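Local coordinates for protein fumarylacetoacetate hydrolase (Burkholderia xenovorans, PDB 5TI1) that probably hydrolyses fumarylacetoacetate to fumarate and acetoacetate, the last step of phenylalanine and tyrosine breakdown, at a magnesium-containing site, at residues B[22-27]-B[116-121]; B[299-304]-B[319-324]. All coordinates share one frame; numbering follows the deposited sequence.

How the contacts relate
The two contacts join different parts of one chain and follow each other in series along it. Contact 1 fastens the N-terminal loop 22-27 to the chain that leads on from helix 102-116, some 28 Å from the centre of the chain. Contact 2 pairs strand 300-301 with the start of strand 321-331 in the C-terminal hydrolase region, centred about 16 Å from the same point. The centres of contact 1 and contact 2 lie about 29 Å apart, and the nearest atoms of contact 1 and contact 2 about 11 Å apart, so they do not touch. Both lie away from the magnesium site of Asp153, Glu226, Glu228 and Asp260. Hydrogen bonds to main-chain carbonyls recur in both, but only contact 2 forms a regular antiparallel pairing.

Contact 1 of 2, residues B[22-27]-B[116-121]; sequences SRKSWV and LSRDDA
An aromatic and an aliphatic side chain cross at about a right angle where loop 22-27 meets segment 116-121: Trp26 brings CZ2 to within 4.0 Å of Leu116 CD2. The indole reaches this place from the crowded position between its own N and carbonyl carbon (chi1 48°). Val27 CG2 lies over one face of the ring near its rim, while Ser117 O sits at the ring edge, and Trp26 NE1 is bonded to Leu115 O. Beside the indole, Ser25 OG points anti to its backbone N and meets a lone pair of Leu116 O at 2.7 Å. Trp26 N reaches that same Leu116 O at 3.2 Å. Ser25 OG also accepts from Val27 N at 2.9 Å, closing an ST turn. On the other flank of Ser25, Arg118 N bonds Lys24 O at 3.0 Å, and Lys24 CB rests over the centre of the Arg118 guanidinium. Arg23 NH1 donates a hydrogen bond to Ser117 OG nearly in its guanidinium plane, at 3.1 Å; Ser117 OG also bonds Ser113 O. Leu116 O is thus gripped by two donors, and Ser25 OG acts as donor and acceptor together, which fixes its rotation and ties the ST turn to segment 116-121, which leads on from helix 102-116.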
# COMPACT_ATOMS: atom_id res chain seq x y z
N SER B 22 -27.42 -17.13 25.71
CA SER B 22 -28.72 -16.91 26.32
C SER B 22 -29.06 -15.43 26.45
O SER B 22 -30.24 -15.10 26.62
CB SER B 22 -28.79 -17.59 27.70
OG SER B 22 -27.98 -16.93 28.65
N ARG B 23 -28.08 -14.55 26.37
CA ARG B 23 -28.35 -13.13 26.52
C ARG B 23 -29.15 -12.60 25.34
O ARG B 23 -29.00 -13.06 24.21
CB ARG B 23 -27.04 -12.35 26.66
CG ARG B 23 -27.21 -10.88 26.96
CD ARG B 23 -25.87 -10.22 27.15
NE ARG B 23 -25.08 -10.91 28.17
CZ ARG B 23 -25.09 -10.59 29.46
NH1 ARG B 23 -25.84 -9.59 29.90
NH2 ARG B 23 -24.34 -11.27 30.32
N LYS B 24 -30.03 -11.64 25.62
CA LYS B 24 -30.86 -11.00 24.61
C LYS B 24 -30.92 -9.51 24.91
O LYS B 24 -30.58 -9.06 26.01
CB LYS B 24 -32.28 -11.60 24.57
CG LYS B 24 -32.32 -13.09 24.29
CD LYS B 24 -31.82 -13.43 22.89
CE LYS B 24 -31.48 -14.91 22.77
NZ LYS B 24 -30.88 -15.27 21.46
N SER B 25 -31.37 -8.75 23.92
CA SER B 25 -31.42 -7.30 23.99
C SER B 25 -32.85 -6.79 24.08
O SER B 25 -33.80 -7.46 23.64
CB SER B 25 -30.74 -6.67 22.77
OG SER B 25 -30.79 -5.25 22.82
N TRP B 26 -33.00 -5.60 24.65
CA TRP B 26 -34.27 -4.89 24.54
C TRP B 26 -34.44 -4.22 23.18
O TRP B 26 -35.51 -3.64 22.92
CB TRP B 26 -34.41 -3.85 25.65
CG TRP B 26 -33.21 -2.98 25.83
CD1 TRP B 26 -32.20 -3.16 26.72
CD2 TRP B 26 -32.90 -1.79 25.10
NE1 TRP B 26 -31.27 -2.16 26.60
CE2 TRP B 26 -31.67 -1.31 25.60
CE3 TRP B 26 -33.53 -1.10 24.07
CZ2 TRP B 26 -31.07 -0.15 25.11
CZ3 TRP B 26 -32.92 0.05 23.58
CH2 TRP B 26 -31.71 0.51 24.10
N VAL B 27 -33.43 -4.25 22.31
CA VAL B 27 -33.61 -3.96 20.89
C VAL B 27 -34.16 -5.24 20.27
O VAL B 27 -33.41 -6.20 20.06
CB VAL B 27 -32.31 -3.51 20.22
CG1 VAL B 27 -32.55 -3.14 18.75
CG2 VAL B 27 -31.68 -2.34 20.98
N LEU B 116 -27.23 -2.84 26.47
CA LEU B 116 -28.19 -3.36 25.52
C LEU B 116 -28.95 -4.56 26.05
O LEU B 116 -29.89 -5.02 25.39
CB LEU B 116 -27.49 -3.73 24.21
CG LEU B 116 -26.91 -2.55 23.42
CD1 LEU B 116 -26.08 -3.08 22.27
CD2 LEU B 116 -28.04 -1.65 22.93
N SER B 117 -28.57 -5.08 27.21
CA SER B 117 -29.20 -6.27 27.76
C SER B 117 -30.63 -5.99 28.20
O SER B 117 -30.92 -4.95 28.79
CB SER B 117 -28.38 -6.81 28.94
OG SER B 117 -27.07 -7.10 28.52
N ARG B 118 -31.50 -6.96 27.92
CA ARG B 118 -32.93 -6.80 28.17
C ARG B 118 -33.24 -6.53 29.64
O ARG B 118 -34.24 -5.86 29.94
CB ARG B 118 -33.65 -8.05 27.67
CG ARG B 118 -34.73 -8.58 28.55
CD ARG B 118 -35.18 -9.90 28.00
NE ARG B 118 -35.58 -9.76 26.60
CZ ARG B 118 -35.95 -10.78 25.83
NH1 ARG B 118 -36.30 -10.57 24.57
NH2 ARG B 118 -35.97 -12.01 26.33
N ASP B 119 -32.40 -7.02 30.55
CA ASP B 119 -32.61 -6.82 31.98
C ASP B 119 -31.99 -5.53 32.50
O ASP B 119 -32.10 -5.25 33.70
CB ASP B 119 -32.04 -8.02 32.74
CG ASP B 119 -32.73 -9.32 32.39
OD1 ASP B 119 -33.98 -9.38 32.48
OD2 ASP B 119 -32.03 -10.28 32.01
N ASP B 120 -31.36 -4.73 31.64
CA ASP B 120 -30.77 -3.47 32.04
C ASP B 120 -31.71 -2.31 31.70
O ASP B 120 -32.31 -2.28 30.62
CB ASP B 120 -29.42 -3.27 31.34
CG ASP B 120 -28.58 -2.20 31.99
OD1 ASP B 120 -28.92 -1.00 31.88
OD2 ASP B 120 -27.57 -2.55 32.64
N ALA B 121 -31.84 -1.37 32.63
CA ALA B 121 -32.76 -0.25 32.47
C ALA B 121 -32.08 1.08 32.19
O ALA B 121 -32.77 2.06 31.87
CB ALA B 121 -33.64 -0.11 33.73

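Contact 2 of 2, residues B[299-304]-B[319-324]; sequences FRVAQP and EHAFDI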
# COMPACT_ATOMS: atom_id res chain seq x y z
N PHE B 299 -16.69 -19.18 17.94
CA PHE B 299 -16.75 -19.91 16.68
C PHE B 299 -15.38 -20.38 16.22
O PHE B 299 -15.25 -20.87 15.09
CB PHE B 299 -17.47 -19.05 15.63
CG PHE B 299 -18.77 -18.50 16.12
CD1 PHE B 299 -19.92 -19.28 16.11
CD2 PHE B 299 -18.83 -17.23 16.68
CE1 PHE B 299 -21.12 -18.80 16.60
CE2 PHE B 299 -20.04 -16.74 17.18
CZ PHE B 299 -21.18 -17.53 17.14
N ARG B 300 -14.37 -20.30 17.09
CA ARG B 300 -13.06 -20.85 16.80
C ARG B 300 -13.13 -22.37 16.68
O ARG B 300 -13.79 -23.05 17.47
CB ARG B 300 -12.07 -20.44 17.90
CG ARG B 300 -10.70 -21.07 17.80
CD ARG B 300 -9.89 -20.78 19.06
NE ARG B 300 -9.78 -19.34 19.34
CZ ARG B 300 -8.87 -18.54 18.81
NH1 ARG B 300 -7.97 -19.01 17.96
NH2 ARG B 300 -8.85 -17.25 19.13
N VAL B 301 -12.46 -22.92 15.66
CA VAL B 301 -12.49 -24.34 15.35
C VAL B 301 -11.12 -24.77 14.84
O VAL B 301 -10.24 -23.95 14.56
CB VAL B 301 -13.57 -24.70 14.30
CG1 VAL B 301 -14.97 -24.51 14.87
CG2 VAL B 301 -13.37 -23.88 13.03
N ALA B 302 -10.96 -26.08 14.72
CA ALA B 302 -9.69 -26.66 14.28
C ALA B 302 -9.46 -26.40 12.80
O ALA B 302 -10.31 -26.72 11.95
CB ALA B 302 -9.67 -28.15 14.57
N GLN B 303 -8.30 -25.83 12.48
CA GLN B 303 -7.89 -25.57 11.11
C GLN B 303 -7.52 -26.88 10.40
O GLN B 303 -7.28 -27.90 11.05
CB GLN B 303 -6.70 -24.60 11.11
CG GLN B 303 -5.42 -25.13 11.79
CD GLN B 303 -5.41 -24.95 13.31
OE1 GLN B 303 -6.40 -24.54 13.91
NE2 GLN B 303 -4.28 -25.25 13.93
N PRO B 304 -7.46 -26.87 9.07
CA PRO B 304 -7.07 -28.09 8.34
C PRO B 304 -5.68 -28.56 8.72
O PRO B 304 -4.81 -27.79 9.12
CB PRO B 304 -7.12 -27.65 6.87
CG PRO B 304 -8.13 -26.55 6.84
CD PRO B 304 -7.97 -25.82 8.16
N GLU B 319 -6.30 -24.38 18.28
CA GLU B 319 -7.23 -24.14 17.17
C GLU B 319 -7.16 -22.68 16.74
O GLU B 319 -7.23 -21.77 17.56
CB GLU B 319 -8.65 -24.51 17.57
CG GLU B 319 -8.84 -25.98 17.92
CD GLU B 319 -10.23 -26.28 18.44
OE1 GLU B 319 -11.01 -25.32 18.64
OE2 GLU B 319 -10.54 -27.47 18.66
N HIS B 320 -7.05 -22.47 15.43
CA HIS B 320 -6.91 -21.11 14.93
C HIS B 320 -7.76 -20.83 13.70
O HIS B 320 -7.53 -19.81 13.04
CB HIS B 320 -5.44 -20.82 14.65
CG HIS B 320 -4.61 -20.78 15.89
ND1 HIS B 320 -4.46 -19.64 16.65
CD2 HIS B 320 -3.91 -21.75 16.53
CE1 HIS B 320 -3.68 -19.90 17.69
NE2 HIS B 320 -3.34 -21.18 17.64
N ALA B 321 -8.72 -21.69 13.39
CA ALA B 321 -9.69 -21.46 12.33
C ALA B 321 -10.99 -20.94 12.92
O ALA B 321 -11.22 -21.02 14.13
CB ALA B 321 -9.95 -22.74 11.53
N PHE B 322 -11.84 -20.40 12.06
CA PHE B 322 -13.10 -19.82 12.49
C PHE B 322 -14.22 -20.28 11.57
O PHE B 322 -14.07 -20.31 10.34
CB PHE B 322 -13.01 -18.30 12.55
CG PHE B 322 -12.14 -17.80 13.67
CD1 PHE B 322 -10.77 -17.68 13.50
CD2 PHE B 322 -12.68 -17.50 14.91
CE1 PHE B 322 -9.96 -17.25 14.54
CE2 PHE B 322 -11.87 -17.07 15.96
CZ PHE B 322 -10.51 -16.95 15.78
N ASP B 323 -15.34 -20.66 12.18
CA ASP B 323 -16.49 -21.24 11.50
C ASP B 323 -17.39 -20.09 11.04
O ASP B 323 -18.29 -19.66 11.75
CB ASP B 323 -17.20 -22.20 12.44
CG ASP B 323 -18.37 -22.92 11.80
OD1 ASP B 323 -18.68 -22.68 10.62
OD2 ASP B 323 -18.98 -23.74 12.51
N ILE B 324 -17.11 -19.59 9.84
CA ILE B 324 -17.83 -18.45 9.26
C ILE B 324 -18.48 -18.93 7.97
O ILE B 324 -17.79 -19.23 6.99
CB ILE B 324 -16.91 -17.25 8.96
CG1 ILE B 324 -16.00 -16.92 10.15
CG2 ILE B 324 -17.75 -16.04 8.62
CD1 ILE B 324 -15.13 -15.68 9.89
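Main-chain bonds form the first shell between 299-304 and 319-324. Val301 and Ala321 make an antiparallel hydrogen-bonded pair: Val301 N gives to Ala321 O at 2.7 Å from well above the carbonyl plane, while Ala321 N returns a bond to Val301 O at 3.0 Å, nearly along the C=O axis. Beside it, Arg300 and Phe322 are a non-hydrogen-bonded pair, and Asp323 N then reaches Phe299 O at 2.9 Å.

Two side chains add bonds to the main chain of the partner segment. Gln303, its CG in the crowded position between N and carbonyl carbon and its chain bent at chi2 (-83°), turns OE1 onto His320 N at 2.6 Å, with the N-H approaching above the amide plane; its NE2 bonds Gly318 O. Arg300 starts with CG anti to the backbone N and bends at chi3 (-56°), bringing NH1 onto a lone pair of Glu319 O at 2.9 Å, close to the guanidinium plane. Over one face of that guanidinium, offset toward its rim, stands Phe322 CZ, 3.8 Å from Arg300 CZ, with the two planes 61° apart. On the other side of the sheet Val301 CG2 packs on Ala321 CB at 3.9 Å.

Outer partners set these groups in place. Arg300 NH2 makes salt bridges to Glu297 and Glu249, and Glu249 also bonds His320 ND1, whose ring stacks on His316; the carboxylate of Glu249, with Asp317 O at NE2, would be expected to favour the imidazolium form of His320. Asp323 OD1 is held by Asn345, and Phe322 packs against helix 293-296. With no helix or strand in the intervening chain, this is a long-looped beta-hairpin whose short strand 300-301 pairs with the beginning of 321-331, extending a mixed sheet of the FAH-family C-terminal fold.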